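Local coordinates for protein ribose 5-phosphate isomerase B (Anaplasma phagocytophilum, PDB 4EM8) that probably interconverts ribose 5-phosphate and ribulose 5-phosphate, acting as a sugar-phosphate isomerase of the LacAB/RpiB family, at residues Asp52-Val57 and Asn82-Ile87; Thr64-Leu69 and Thr128-Ala133; Leu21-Ser26 and Cys41-His46; Ser26-Asp31 and Ser124-Phe129. All blocks are in the same frame, centred on the assembly; numbering follows the deposited sequence.

Contact 1 of 4, residues Asp52-Val57 and Asn82-Ile87; sequences DYVHDV and NRHKNI
With CG beside the backbone N in both residues (chi1 -58° in His55, -48° in His84), the two imidazoles lean into the gap between the helix 55-58 region and the loop that leads from helix 75-81 to strand 89-91. These elements belong to a Rossmann-type alpha/beta sandwich, and the contact joins a short helix to the loop entering the edge strand 89-91. The rings meet obliquely and loosely: His55 CD2 lies 4.3 Å from His84 CE1, and the NE2 atoms of His55 and His84 stay 4.9 Å apart. Val54, the buried member of the trio, brings CG1 to 4.5 Å from His84 NE2, while the same side chain packs on Met77 and Ala80 of helix 75-81. It lies about 8 Å, side chain to side chain, from Cys71, the predicted proton acceptor, and from Gly76, a predicted substrate-binding residue. His84 also leans on Val58 of helix 55-58.

His84 opens a type I beta turn that ends at Ile87. Next to it, Arg83 reaches into the dimer interface, where its NH1 and NH2 give hydrogen bonds to the backbone oxygens of Asn82 and Ile87 of the second subunit. Within the turn itself, Ile87 N donates to His84 O at 3.1 Å.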
loop_
_atom_site.group_PDB
_atom_site.type_symbol
_atom_site.label_atom_id
_atom_site.label_comp_id
_atom_site.label_asym_id
_atom_site.label_seq_id
_atom_site.Cartn_x
_atom_site.Cartn_y
_atom_site.Cartn_z
ATOM N N ASP A 52 2.568 -15.848 -4.457
ATOM C CA ASP A 52 3.654 -16.791 -4.637
ATOM C C ASP A 52 4.907 -16.182 -5.288
ATOM O O ASP A 52 5.958 -16.792 -5.256
ATOM C CB ASP A 52 3.186 -17.991 -5.465
ATOM C CG ASP A 52 2.111 -18.796 -4.771
ATOM O OD1 ASP A 52 2.101 -18.879 -3.535
ATOM O OD2 ASP A 52 1.263 -19.351 -5.467
ATOM N N TYR A 53 4.796 -15.000 -5.881
ATOM C CA TYR A 53 5.919 -14.379 -6.616
ATOM C C TYR A 53 6.603 -13.205 -5.876
ATOM O O TYR A 53 7.471 -12.512 -6.412
ATOM C CB TYR A 53 5.440 -14.035 -8.032
ATOM C CG TYR A 53 5.254 -15.308 -8.821
ATOM C CD1 TYR A 53 4.066 -16.028 -8.736
ATOM C CD2 TYR A 53 6.287 -15.830 -9.573
ATOM C CE1 TYR A 53 3.905 -17.213 -9.418
ATOM C CE2 TYR A 53 6.143 -17.018 -10.257
ATOM C CZ TYR A 53 4.935 -17.692 -10.180
ATOM O OH TYR A 53 4.764 -18.867 -10.828
ATOM N N VAL A 54 6.265 -13.047 -4.609
ATOM C CA VAL A 54 6.831 -11.992 -3.759
ATOM C C VAL A 54 8.136 -12.419 -3.054
ATOM O O VAL A 54 9.102 -11.653 -2.946
ATOM C CB VAL A 54 5.750 -11.557 -2.734
ATOM C CG1 VAL A 54 6.319 -10.634 -1.670
ATOM C CG2 VAL A 54 4.572 -10.895 -3.477
ATOM N N HIS A 55 8.169 -13.649 -2.589
ATOM C CA HIS A 55 9.268 -14.116 -1.745
ATOM C C HIS A 55 10.634 -13.953 -2.350
ATOM O O HIS A 55 11.556 -13.471 -1.702
ATOM C CB HIS A 55 9.027 -15.570 -1.351
ATOM C CG HIS A 55 7.730 -15.775 -0.618
ATOM N ND1 HIS A 55 6.595 -16.138 -1.245
ATOM C CD2 HIS A 55 7.405 -15.615 0.732
ATOM C CE1 HIS A 55 5.597 -16.227 -0.341
ATOM N NE2 HIS A 55 6.096 -15.908 0.867
ATOM N N ASP A 56 10.784 -14.338 -3.603
ATOM C CA ASP A 56 12.077 -14.256 -4.254
ATOM C C ASP A 56 12.603 -12.840 -4.425
ATOM O O ASP A 56 13.819 -12.641 -4.498
ATOM C CB ASP A 56 12.007 -14.913 -5.622
ATOM C CG ASP A 56 12.123 -16.409 -5.554
ATOM O OD1 ASP A 56 12.375 -16.980 -4.465
ATOM O OD2 ASP A 56 11.964 -17.019 -6.623
ATOM N N VAL A 57 11.696 -11.871 -4.516
ATOM C CA VAL A 57 12.074 -10.478 -4.631
ATOM C C VAL A 57 12.446 -9.929 -3.256
ATOM O O VAL A 57 13.560 -9.422 -3.054
ATOM C CB VAL A 57 10.927 -9.689 -5.304
ATOM C CG1 VAL A 57 11.139 -8.178 -5.272
ATOM C CG2 VAL A 57 10.788 -10.137 -6.753
ATOM N N ASN A 82 4.617 -6.016 2.150
ATOM C CA ASN A 82 4.759 -5.357 3.449
ATOM C C ASN A 82 4.555 -6.261 4.651
ATOM O O ASN A 82 4.634 -5.814 5.795
ATOM C CB ASN A 82 3.890 -4.113 3.512
ATOM C CG ASN A 82 4.503 -2.996 2.730
ATOM O OD1 ASN A 82 5.724 -2.830 2.791
ATOM N ND2 ASN A 82 3.695 -2.242 1.962
ATOM N N ARG A 83 4.308 -7.528 4.372
ATOM C CA ARG A 83 4.382 -8.603 5.379
ATOM C C ARG A 83 5.773 -8.750 5.995
ATOM O O ARG A 83 5.882 -9.252 7.107
ATOM C CB ARG A 83 3.930 -9.958 4.777
ATOM C CG ARG A 83 2.471 -10.016 4.356
ATOM C CD ARG A 83 1.570 -10.347 5.512
ATOM N NE ARG A 83 0.172 -10.558 5.113
ATOM C CZ ARG A 83 -0.782 -9.611 5.050
ATOM N NH1 ARG A 83 -0.518 -8.339 5.336
ATOM N NH2 ARG A 83 -2.040 -9.950 4.734
ATOM N N HIS A 84 6.818 -8.298 5.292
ATOM C CA HIS A 84 8.205 -8.459 5.732
ATOM C C HIS A 84 8.782 -7.169 6.286
ATOM O O HIS A 84 8.669 -6.079 5.683
ATOM C CB HIS A 84 9.038 -8.978 4.556
ATOM C CG HIS A 84 8.405 -10.148 3.857
ATOM N ND1 HIS A 84 8.764 -11.419 4.115
ATOM C CD2 HIS A 84 7.351 -10.211 2.935
ATOM C CE1 HIS A 84 7.994 -12.259 3.385
ATOM N NE2 HIS A 84 7.140 -11.510 2.647
ATOM N N LYS A 85 9.411 -7.287 7.452
ATOM C CA LYS A 85 9.935 -6.118 8.186
ATOM C C LYS A 85 11.072 -5.337 7.504
ATOM O O LYS A 85 11.327 -4.185 7.866
ATOM C CB LYS A 85 10.356 -6.526 9.613
ATOM C CG LYS A 85 9.204 -7.111 10.431
ATOM C CD LYS A 85 9.521 -7.334 11.907
ATOM C CE LYS A 85 8.230 -7.652 12.680
ATOM N NZ LYS A 85 8.339 -7.518 14.153
ATOM N N ASN A 86 11.752 -5.934 6.535
ATOM C CA ASN A 86 12.844 -5.242 5.831
ATOM C C ASN A 86 12.290 -4.479 4.617
ATOM O O ASN A 86 13.030 -3.777 3.979
ATOM C CB ASN A 86 13.933 -6.212 5.343
ATOM C CG ASN A 86 13.392 -7.306 4.426
ATOM O OD1 ASN A 86 12.311 -7.830 4.652
ATOM N ND2 ASN A 86 14.157 -7.663 3.386
ATOM N N ILE A 87 11.005 -4.672 4.311
ATOM C CA ILE A 87 10.386 -4.175 3.108
ATOM C C ILE A 87 9.478 -3.008 3.400
ATOM O O ILE A 87 8.648 -3.025 4.352
ATOM C CB ILE A 87 9.540 -5.259 2.413
ATOM C CG1 ILE A 87 10.382 -6.490 2.020
ATOM C CG2 ILE A 87 8.850 -4.680 1.184
ATOM C CD1 ILE A 87 11.574 -6.246 1.094
#

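Contact 2 of 4, residues Thr64-Leu69 and Thr128-Ala133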
loop_
_atom_site.group_PDB
_atom_site.type_symbol
_atom_site.label_atom_id
_atom_site.label_comp_id
_atom_site.label_asym_id
_atom_site.label_seq_id
_atom_site.Cartn_x
_atom_site.Cartn_y
_atom_site.Cartn_z
ATOM N N THR A 64 21.218 -1.917 -0.885
ATOM C CA THR A 64 21.780 -1.894 -2.240
ATOM C C THR A 64 20.912 -2.484 -3.368
ATOM O O THR A 64 21.342 -2.496 -4.531
ATOM C CB THR A 64 23.087 -2.663 -2.282
ATOM O OG1 THR A 64 23.504 -2.763 -3.645
ATOM C CG2 THR A 64 22.925 -4.068 -1.709
ATOM N N SER A 65 19.724 -2.984 -3.038
ATOM C CA SER A 65 18.882 -3.680 -4.022
ATOM C C SER A 65 17.408 -3.360 -3.800
ATOM O O SER A 65 16.908 -3.569 -2.695
ATOM C CB SER A 65 19.104 -5.185 -3.912
ATOM O OG SER A 65 20.399 -5.545 -4.344
ATOM N N PHE A 66 16.732 -2.820 -4.828
ATOM C CA PHE A 66 15.282 -2.563 -4.764
ATOM C C PHE A 66 14.480 -3.639 -5.512
ATOM O O PHE A 66 15.026 -4.468 -6.247
ATOM C CB PHE A 66 14.927 -1.176 -5.350
ATOM C CG PHE A 66 15.298 -0.002 -4.468
ATOM C CD1 PHE A 66 15.787 -0.175 -3.173
ATOM C CD2 PHE A 66 15.069 1.288 -4.919
ATOM C CE1 PHE A 66 16.100 0.923 -2.366
ATOM C CE2 PHE A 66 15.354 2.395 -4.109
ATOM C CZ PHE A 66 15.881 2.215 -2.855
ATOM N N GLY A 67 13.175 -3.618 -5.297
ATOM C CA GLY A 67 12.278 -4.570 -5.917
ATOM C C GLY A 67 11.172 -3.869 -6.633
ATOM O O GLY A 67 10.827 -2.738 -6.302
ATOM N N VAL A 68 10.623 -4.541 -7.640
ATOM C CA VAL A 68 9.431 -4.091 -8.336
ATOM C C VAL A 68 8.471 -5.281 -8.410
ATOM O O VAL A 68 8.852 -6.374 -8.880
ATOM C CB VAL A 68 9.715 -3.548 -9.754
ATOM C CG1 VAL A 68 8.430 -3.149 -10.444
ATOM C CG2 VAL A 68 10.669 -2.350 -9.738
ATOM N N LEU A 69 7.260 -5.087 -7.915
ATOM C CA LEU A 69 6.195 -6.106 -7.966
ATOM C C LEU A 69 4.966 -5.667 -8.761
ATOM O O LEU A 69 4.481 -4.538 -8.597
ATOM C CB LEU A 69 5.780 -6.453 -6.540
ATOM C CG LEU A 69 6.869 -7.085 -5.643
ATOM C CD1 LEU A 69 6.371 -7.134 -4.187
ATOM C CD2 LEU A 69 7.266 -8.489 -6.094
ATOM N N THR A 128 11.611 8.039 -11.279
ATOM C CA THR A 128 11.476 8.873 -10.073
ATOM C C THR A 128 11.824 8.065 -8.821
ATOM O O THR A 128 12.686 8.482 -8.029
ATOM C CB THR A 128 10.063 9.448 -9.984
ATOM O OG1 THR A 128 9.832 10.278 -11.129
ATOM C CG2 THR A 128 9.841 10.302 -8.717
ATOM N N PHE A 129 11.225 6.888 -8.698
ATOM C CA PHE A 129 11.482 6.000 -7.577
ATOM C C PHE A 129 12.971 5.713 -7.403
ATOM O O PHE A 129 13.493 5.804 -6.299
ATOM C CB PHE A 129 10.727 4.674 -7.757
ATOM C CG PHE A 129 10.630 3.849 -6.496
ATOM C CD1 PHE A 129 9.624 4.078 -5.574
ATOM C CD2 PHE A 129 11.548 2.838 -6.231
ATOM C CE1 PHE A 129 9.494 3.318 -4.425
ATOM C CE2 PHE A 129 11.414 2.060 -5.076
ATOM C CZ PHE A 129 10.399 2.311 -4.168
ATOM N N MET A 130 13.643 5.395 -8.512
ATOM C CA MET A 130 15.059 5.040 -8.510
ATOM C C MET A 130 16.020 6.211 -8.255
ATOM O O MET A 130 17.141 5.968 -7.830
ATOM C CB MET A 130 15.454 4.378 -9.847
ATOM C CG MET A 130 14.723 3.074 -10.184
ATOM S SD MET A 130 15.124 1.697 -9.086
ATOM C CE MET A 130 16.858 1.465 -9.483
ATOM N N THR A 131 15.597 7.445 -8.528
ATOM C CA THR A 131 16.456 8.606 -8.456
ATOM C C THR A 131 16.108 9.581 -7.306
ATOM O O THR A 131 16.686 10.668 -7.235
ATOM C CB THR A 131 16.469 9.374 -9.785
ATOM O OG1 THR A 131 15.129 9.586 -10.236
ATOM C CG2 THR A 131 17.223 8.593 -10.870
ATOM N N THR A 132 15.186 9.201 -6.426
ATOM C CA THR A 132 14.818 10.036 -5.259
ATOM C C THR A 132 15.479 9.518 -3.987
ATOM O O THR A 132 15.327 8.367 -3.591
ATOM C CB THR A 132 13.294 10.101 -5.056
ATOM O OG1 THR A 132 12.666 10.499 -6.263
ATOM C CG2 THR A 132 12.890 11.108 -3.944
ATOM N N ALA A 133 16.248 10.396 -3.358
ATOM C CA ALA A 133 16.905 10.126 -2.093
ATOM C C ALA A 133 15.924 10.181 -0.915
ATOM O O ALA A 133 14.954 10.963 -0.904
ATOM C CB ALA A 133 18.045 11.144 -1.883
#
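Phe66, of strand 66-71, gives up more surface here than any other residue, and one ring carbon, CD2, does most of the touching: it lies 3.7 Å from CE2 of Phe129 and 4.2 Å from SD of Met130. The two phenyl rings sit obliquely to each other, planes at 68° and centroids 5.7 Å apart. Phe129 projects from helix 119-131 with CG anti to its backbone N (chi1 -164°), which turns its ring toward the strand and puts CE2 and, less closely, CD2 at 4.1 Å nearest Phe66 CD2.

The contact lies in the buried core of a Rossmann-type alpha/beta sandwich, where the C-terminal part of helix 119-131 covers the face of the parallel sheet at strand 66-71. The strand is central there, hydrogen-bonded to strand 9-14 through Phe66 and Val68, while Gly67 pairs on the other side with Asn108 and Leu110. Phe129 also rests on Leu110 and Ser101, and Arg102 of helix 95-105 packs against Phe66.

Met130 starts off to one side, but bends at chi2 and chi3 bring its sulfur back to the Phe66 ring as a Met-aromatic contact, SD approaching obliquely at 5.5 Å from the ring centroid and 73° off the ring normal. Near the C-terminal end of the helix, Thr128 O takes Thr132 OG1 at 2.7 Å and Thr131 N at 3.1 Å, from opposite faces of its carbonyl plane.

Contact 3 of 4, residues Leu21-Ser26 and Cys41-His46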
loop_
_atom_site.group_PDB
_atom_site.type_symbol
_atom_site.label_atom_id
_atom_site.label_comp_id
_atom_site.label_asym_id
_atom_site.label_seq_id
_atom_site.Cartn_x
_atom_site.Cartn_y
_atom_site.Cartn_z
ATOM N N LEU A 21 4.263 -5.654 -18.675
ATOM C CA LEU A 21 4.865 -4.490 -18.064
ATOM C C LEU A 21 6.214 -4.835 -17.416
ATOM O O LEU A 21 7.170 -4.051 -17.484
ATOM C CB LEU A 21 3.921 -3.899 -17.023
ATOM C CG LEU A 21 4.364 -2.605 -16.343
ATOM C CD1 LEU A 21 4.618 -1.497 -17.382
ATOM C CD2 LEU A 21 3.343 -2.196 -15.281
ATOM N N ARG A 22 6.274 -5.990 -16.742
ATOM C CA ARG A 22 7.505 -6.432 -16.113
ATOM C C ARG A 22 8.675 -6.512 -17.116
ATOM O O ARG A 22 9.817 -6.136 -16.805
ATOM C CB ARG A 22 7.286 -7.785 -15.419
ATOM C CG ARG A 22 8.476 -8.200 -14.583
ATOM C CD ARG A 22 8.396 -9.623 -14.071
ATOM N NE ARG A 22 8.880 -10.601 -15.021
ATOM C CZ ARG A 22 8.240 -11.699 -15.419
ATOM N NH1 ARG A 22 8.855 -12.537 -16.257
ATOM N NH2 ARG A 22 7.021 -12.008 -14.985
ATOM N N LEU A 23 8.402 -7.012 -18.301
ATOM C CA LEU A 23 9.464 -7.204 -19.298
ATOM C C LEU A 23 9.858 -5.840 -19.905
ATOM O O LEU A 23 11.048 -5.580 -20.135
ATOM C CB LEU A 23 9.035 -8.207 -20.376
ATOM C CG LEU A 23 8.792 -9.672 -19.954
ATOM C CD1 LEU A 23 8.290 -10.488 -21.152
ATOM C CD2 LEU A 23 10.018 -10.342 -19.326
ATOM N N PHE A 24 8.863 -4.963 -20.093
ATOM C CA PHE A 24 9.090 -3.576 -20.524
ATOM C C PHE A 24 9.988 -2.796 -19.544
ATOM O O PHE A 24 10.958 -2.128 -19.970
ATOM C CB PHE A 24 7.748 -2.853 -20.720
ATOM C CG PHE A 24 7.878 -1.416 -21.197
ATOM C CD1 PHE A 24 8.118 -1.126 -22.538
ATOM C CD2 PHE A 24 7.780 -0.356 -20.287
ATOM C CE1 PHE A 24 8.237 0.187 -22.976
ATOM C CE2 PHE A 24 7.902 0.964 -20.715
ATOM C CZ PHE A 24 8.131 1.232 -22.059
ATOM N N LEU A 25 9.671 -2.866 -18.245
ATOM C CA LEU A 25 10.450 -2.154 -17.242
ATOM C C LEU A 25 11.815 -2.806 -17.002
ATOM O O LEU A 25 12.758 -2.105 -16.687
ATOM C CB LEU A 25 9.682 -1.961 -15.936
ATOM C CG LEU A 25 8.372 -1.196 -16.061
ATOM C CD1 LEU A 25 7.530 -1.345 -14.781
ATOM C CD2 LEU A 25 8.609 0.264 -16.427
ATOM N N SER A 26 11.933 -4.120 -17.195
ATOM C CA SER A 26 13.231 -4.768 -17.070
ATOM C C SER A 26 14.188 -4.286 -18.164
ATOM O O SER A 26 15.356 -4.002 -17.875
ATOM C CB SER A 26 13.120 -6.316 -17.055
ATOM O OG SER A 26 12.286 -6.763 -15.982
ATOM N N CYS A 41 6.564 -14.248 -12.861
ATOM C CA CYS A 41 6.304 -15.623 -13.355
ATOM C C CYS A 41 6.746 -15.826 -14.791
ATOM O O CYS A 41 6.994 -14.875 -15.534
ATOM C CB CYS A 41 4.822 -15.945 -13.263
ATOM S SG CYS A 41 3.806 -14.870 -14.308
ATOM N N ASP A 42 6.821 -17.081 -15.182
ATOM C CA ASP A 42 7.183 -17.452 -16.540
ATOM C C ASP A 42 6.120 -16.844 -17.458
ATOM O O ASP A 42 4.926 -16.997 -17.190
ATOM C CB ASP A 42 7.178 -18.978 -16.622
ATOM C CG ASP A 42 7.636 -19.524 -17.967
ATOM O OD1 ASP A 42 7.350 -18.954 -19.037
ATOM O OD2 ASP A 42 8.260 -20.598 -17.937
ATOM N N PRO A 43 6.534 -16.152 -18.528
ATOM C CA PRO A 43 5.535 -15.585 -19.462
ATOM C C PRO A 43 4.558 -16.597 -20.070
ATOM O O PRO A 43 3.449 -16.224 -20.411
ATOM C CB PRO A 43 6.388 -14.944 -20.563
ATOM C CG PRO A 43 7.713 -14.683 -19.919
ATOM C CD PRO A 43 7.909 -15.756 -18.874
ATOM N N LYS A 44 4.959 -17.860 -20.184
ATOM C CA LYS A 44 4.067 -18.940 -20.649
ATOM C C LYS A 44 2.869 -19.178 -19.707
ATOM O O LYS A 44 1.911 -19.830 -20.086
ATOM C CB LYS A 44 4.859 -20.249 -20.832
ATOM N N GLU A 45 2.941 -18.672 -18.477
ATOM C CA GLU A 45 1.886 -18.892 -17.483
ATOM C C GLU A 45 0.756 -17.886 -17.685
ATOM O O GLU A 45 0.971 -16.663 -17.587
ATOM C CB GLU A 45 2.436 -18.757 -16.044
ATOM C CG GLU A 45 3.363 -19.876 -15.567
ATOM C CD GLU A 45 2.640 -21.194 -15.338
ATOM O OE1 GLU A 45 1.681 -21.223 -14.537
ATOM O OE2 GLU A 45 3.033 -22.211 -15.963
ATOM N N HIS A 46 -0.449 -18.399 -17.909
ATOM C CA HIS A 46 -1.624 -17.546 -18.140
ATOM C C HIS A 46 -2.463 -17.275 -16.906
ATOM O O HIS A 46 -3.266 -16.355 -16.914
ATOM C CB HIS A 46 -2.458 -18.099 -19.301
ATOM C CG HIS A 46 -1.859 -17.806 -20.670
ATOM N ND1 HIS A 46 -0.513 -17.756 -20.891
ATOM C CD2 HIS A 46 -2.471 -17.559 -21.905
ATOM C CE1 HIS A 46 -0.283 -17.485 -22.198
ATOM N NE2 HIS A 46 -1.482 -17.369 -22.818
#
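Arg22 meets the backbone of Cys41 through its guanidinium, and polar bonding dominates the contact. NH2 of Arg22 donates to Cys41 O at 2.9 Å, in the carbonyl plane and on a lone pair, though the N-H...O angle is only 139°; the oxygen sits 20° out of the guanidinium plane. NH1 adds a weak second bond to the same Cys41 O at 3.1 Å, so one carbonyl is gripped by both terminal nitrogens. The side chain reaches it by running extended to CD and then bending at chi3 (85°). The same guanidinium has two further partners: NH1 forms a salt bridge with Asp38, and NH2 a hydrogen bond with Ser14.

The segments belong to the first beta-alpha-beta unit of a Rossmann-type fold: helix 19-31 joins strands 9-14 and 35-38, and the loop after the latter returns past the helix. Cys41, preceded by a cis peptide bond, has its side chain about 5 Å from that of His16, a predicted substrate-binding residue.

Apolar contact is slight and involves the exposed Leu23 and Pro43. Leu23 CD1 approaches Pro43 CG at 4.4 Å, and Pro43 CD comes to the guanidinium edge at Arg22 NH1.

Local bonds shape the loop. Asp42 OD1 accepts from Lys44 N at 2.9 Å, an Asx turn, and Glu45 N donates to Asp42 O at 2.9 Å, closing a type I beta turn.

Contact 4 of 4, residues Ser26-Asp31 and Ser124-Phe129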
loop_
_atom_site.group_PDB
_atom_site.type_symbol
_atom_site.label_atom_id
_atom_site.label_comp_id
_atom_site.label_asym_id
_atom_site.label_seq_id
_atom_site.Cartn_x
_atom_site.Cartn_y
_atom_site.Cartn_z
ATOM N N SER A 26 11.933 -4.120 -17.195
ATOM C CA SER A 26 13.231 -4.768 -17.070
ATOM C C SER A 26 14.188 -4.286 -18.164
ATOM O O SER A 26 15.356 -4.002 -17.875
ATOM C CB SER A 26 13.120 -6.316 -17.055
ATOM O OG SER A 26 12.286 -6.763 -15.982
ATOM N N ALA A 27 13.696 -4.187 -19.403
ATOM C CA ALA A 27 14.498 -3.686 -20.527
ATOM C C ALA A 27 14.891 -2.222 -20.312
ATOM O O ALA A 27 16.017 -1.830 -20.610
ATOM C CB ALA A 27 13.750 -3.845 -21.840
ATOM N N TYR A 28 13.963 -1.421 -19.777
ATOM C CA TYR A 28 14.265 -0.034 -19.433
ATOM C C TYR A 28 15.428 0.039 -18.444
ATOM O O TYR A 28 16.434 0.727 -18.683
ATOM C CB TYR A 28 13.026 0.644 -18.851
ATOM C CG TYR A 28 13.257 2.051 -18.366
ATOM C CD1 TYR A 28 13.558 3.074 -19.262
ATOM C CD2 TYR A 28 13.143 2.376 -17.011
ATOM C CE1 TYR A 28 13.777 4.358 -18.823
ATOM C CE2 TYR A 28 13.321 3.675 -16.566
ATOM C CZ TYR A 28 13.647 4.656 -17.469
ATOM O OH TYR A 28 13.870 5.932 -17.049
ATOM N N LEU A 29 15.285 -0.644 -17.317
ATOM C CA LEU A 29 16.349 -0.681 -16.318
ATOM C C LEU A 29 17.695 -1.135 -16.886
ATOM O O LEU A 29 18.742 -0.572 -16.548
ATOM C CB LEU A 29 15.958 -1.572 -15.140
ATOM C CG LEU A 29 14.868 -0.946 -14.263
ATOM C CD1 LEU A 29 14.446 -1.926 -13.180
ATOM C CD2 LEU A 29 15.330 0.401 -13.637
ATOM N N ARG A 30 17.671 -2.149 -17.742
ATOM C CA ARG A 30 18.900 -2.658 -18.343
ATOM C C ARG A 30 19.544 -1.551 -19.208
ATOM O O ARG A 30 20.758 -1.303 -19.106
ATOM C CB ARG A 30 18.602 -3.946 -19.129
ATOM C CG ARG A 30 19.512 -5.117 -18.794
ATOM C CD ARG A 30 18.796 -6.473 -18.724
ATOM N NE ARG A 30 17.633 -6.536 -19.599
ATOM C CZ ARG A 30 16.555 -7.293 -19.382
ATOM N NH1 ARG A 30 15.548 -7.216 -20.244
ATOM N NH2 ARG A 30 16.468 -8.119 -18.333
ATOM N N ASP A 31 18.726 -0.832 -19.985
ATOM C CA ASP A 31 19.234 0.265 -20.791
ATOM C C ASP A 31 19.861 1.355 -19.899
ATOM O O ASP A 31 20.858 1.991 -20.279
ATOM C CB ASP A 31 18.129 0.844 -21.667
ATOM C CG ASP A 31 18.644 1.832 -22.687
ATOM O OD1 ASP A 31 19.682 1.556 -23.350
ATOM O OD2 ASP A 31 17.982 2.877 -22.870
ATOM N N SER A 124 8.216 6.479 -16.130
ATOM C CA SER A 124 8.485 7.730 -15.380
ATOM C C SER A 124 8.431 7.499 -13.876
ATOM O O SER A 124 9.303 7.994 -13.146
ATOM C CB SER A 124 7.539 8.862 -15.766
ATOM O OG SER A 124 7.526 9.004 -17.169
ATOM N N VAL A 125 7.448 6.704 -13.424
ATOM C CA VAL A 125 7.283 6.438 -11.992
ATOM C C VAL A 125 8.472 5.690 -11.405
ATOM O O VAL A 125 9.016 6.081 -10.359
ATOM C CB VAL A 125 5.983 5.688 -11.664
ATOM C CG1 VAL A 125 5.911 5.363 -10.165
ATOM C CG2 VAL A 125 4.807 6.541 -12.057
ATOM N N LEU A 126 8.876 4.638 -12.117
ATOM C CA LEU A 126 10.064 3.890 -11.823
ATOM C C LEU A 126 11.319 4.767 -11.858
ATOM O O LEU A 126 12.135 4.636 -10.982
ATOM C CB LEU A 126 10.214 2.732 -12.808
ATOM C CG LEU A 126 11.465 1.851 -12.616
ATOM C CD1 LEU A 126 11.530 1.222 -11.227
ATOM C CD2 LEU A 126 11.466 0.781 -13.710
ATOM N N TYR A 127 11.441 5.690 -12.817
ATOM C CA TYR A 127 12.639 6.529 -12.882
ATOM C C TYR A 127 12.734 7.402 -11.616
ATOM O O TYR A 127 13.778 7.463 -10.958
ATOM C CB TYR A 127 12.659 7.412 -14.143
ATOM C CG TYR A 127 13.910 8.270 -14.187
ATOM C CD1 TYR A 127 15.138 7.686 -14.456
ATOM C CD2 TYR A 127 13.874 9.644 -13.909
ATOM C CE1 TYR A 127 16.306 8.434 -14.484
ATOM C CE2 TYR A 127 15.046 10.410 -13.927
ATOM C CZ TYR A 127 16.256 9.793 -14.211
ATOM O OH TYR A 127 17.436 10.480 -14.263
ATOM N N THR A 128 11.611 8.039 -11.279
ATOM C CA THR A 128 11.476 8.873 -10.073
ATOM C C THR A 128 11.824 8.065 -8.821
ATOM O O THR A 128 12.686 8.482 -8.029
ATOM C CB THR A 128 10.063 9.448 -9.984
ATOM O OG1 THR A 128 9.832 10.278 -11.129
ATOM C CG2 THR A 128 9.841 10.302 -8.717
ATOM N N PHE A 129 11.225 6.888 -8.698
ATOM C CA PHE A 129 11.482 6.000 -7.577
ATOM C C PHE A 129 12.971 5.713 -7.403
ATOM O O PHE A 129 13.493 5.804 -6.299
ATOM C CB PHE A 129 10.727 4.674 -7.757
ATOM C CG PHE A 129 10.630 3.849 -6.496
ATOM C CD1 PHE A 129 9.624 4.078 -5.574
ATOM C CD2 PHE A 129 11.548 2.838 -6.231
ATOM C CE1 PHE A 129 9.494 3.318 -4.425
ATOM C CE2 PHE A 129 11.414 2.060 -5.076
ATOM C CZ PHE A 129 10.399 2.311 -4.168
#
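Two neighbouring helices on one face of the central parallel sheet, 19-31 and 119-131, pack here through Tyr28, Leu29, Leu126 and Tyr127. The segment axes approach to 11.2 Å and cross at -45°, with N-to-C directions broadly alike, a spacing wide enough for large side chains to fill the gap between them. Leu126 is the hub. Its CG is anti to the backbone N, and this chi1 of 179° points the side chain at the other helix, where its CD2 methyl touches both Leu29 CG, at 3.9 Å, and Tyr28 CD2, at 4.0 Å. The methyl comes to the edge of the Tyr28 ring, near its plane, and the two side chains pass each other in opposite directions.

Tyr28 likewise has CG anti to its backbone N, and its long ring carries OH across to Tyr127. There the hydroxyl oxygen touches carbon: CD1 of Tyr127 lies 3.4 Å from Tyr28 OH and CB of Tyr127 3.5 Å from it, the oxygen standing oblique to the second ring. This pair occupies the partly exposed outer side of the groove between the helices.

Burial increases toward the sheet. Leu29 continues onto Val36 of strand 35-38 and Cys34 of the loop before it, and Leu126 onto Leu110 of strand 109-113, which joins the interhelical packing to the sheet core. Helices running roughly side by side over parallel strands in this way form one helical layer of a Rossmann-type alpha/beta/alpha sandwich.

Overall arrangement
Contact 2 is the fully buried one, two phenylalanines and one methionine sulfur packed together at the central strand; contacts 1, 3 and 4 mix buried and outer residues. Contacts 2 and 4 both use helix 119-131 and meet where Val68 packs on Leu126, while contacts 3 and 4 share helix 19-31 and meet where Leu25 packs on Leu126. Contact 1 lies across the sheet from contact 4, their centres 21 Å apart. It also touches contact 2, Val57 and Val54 packing on Gly67 and Leu69, and contact 3, Tyr53 packing on Cys41. Polar bonding between segments is confined to contact 3; contact 1 instead borders the dimer interface.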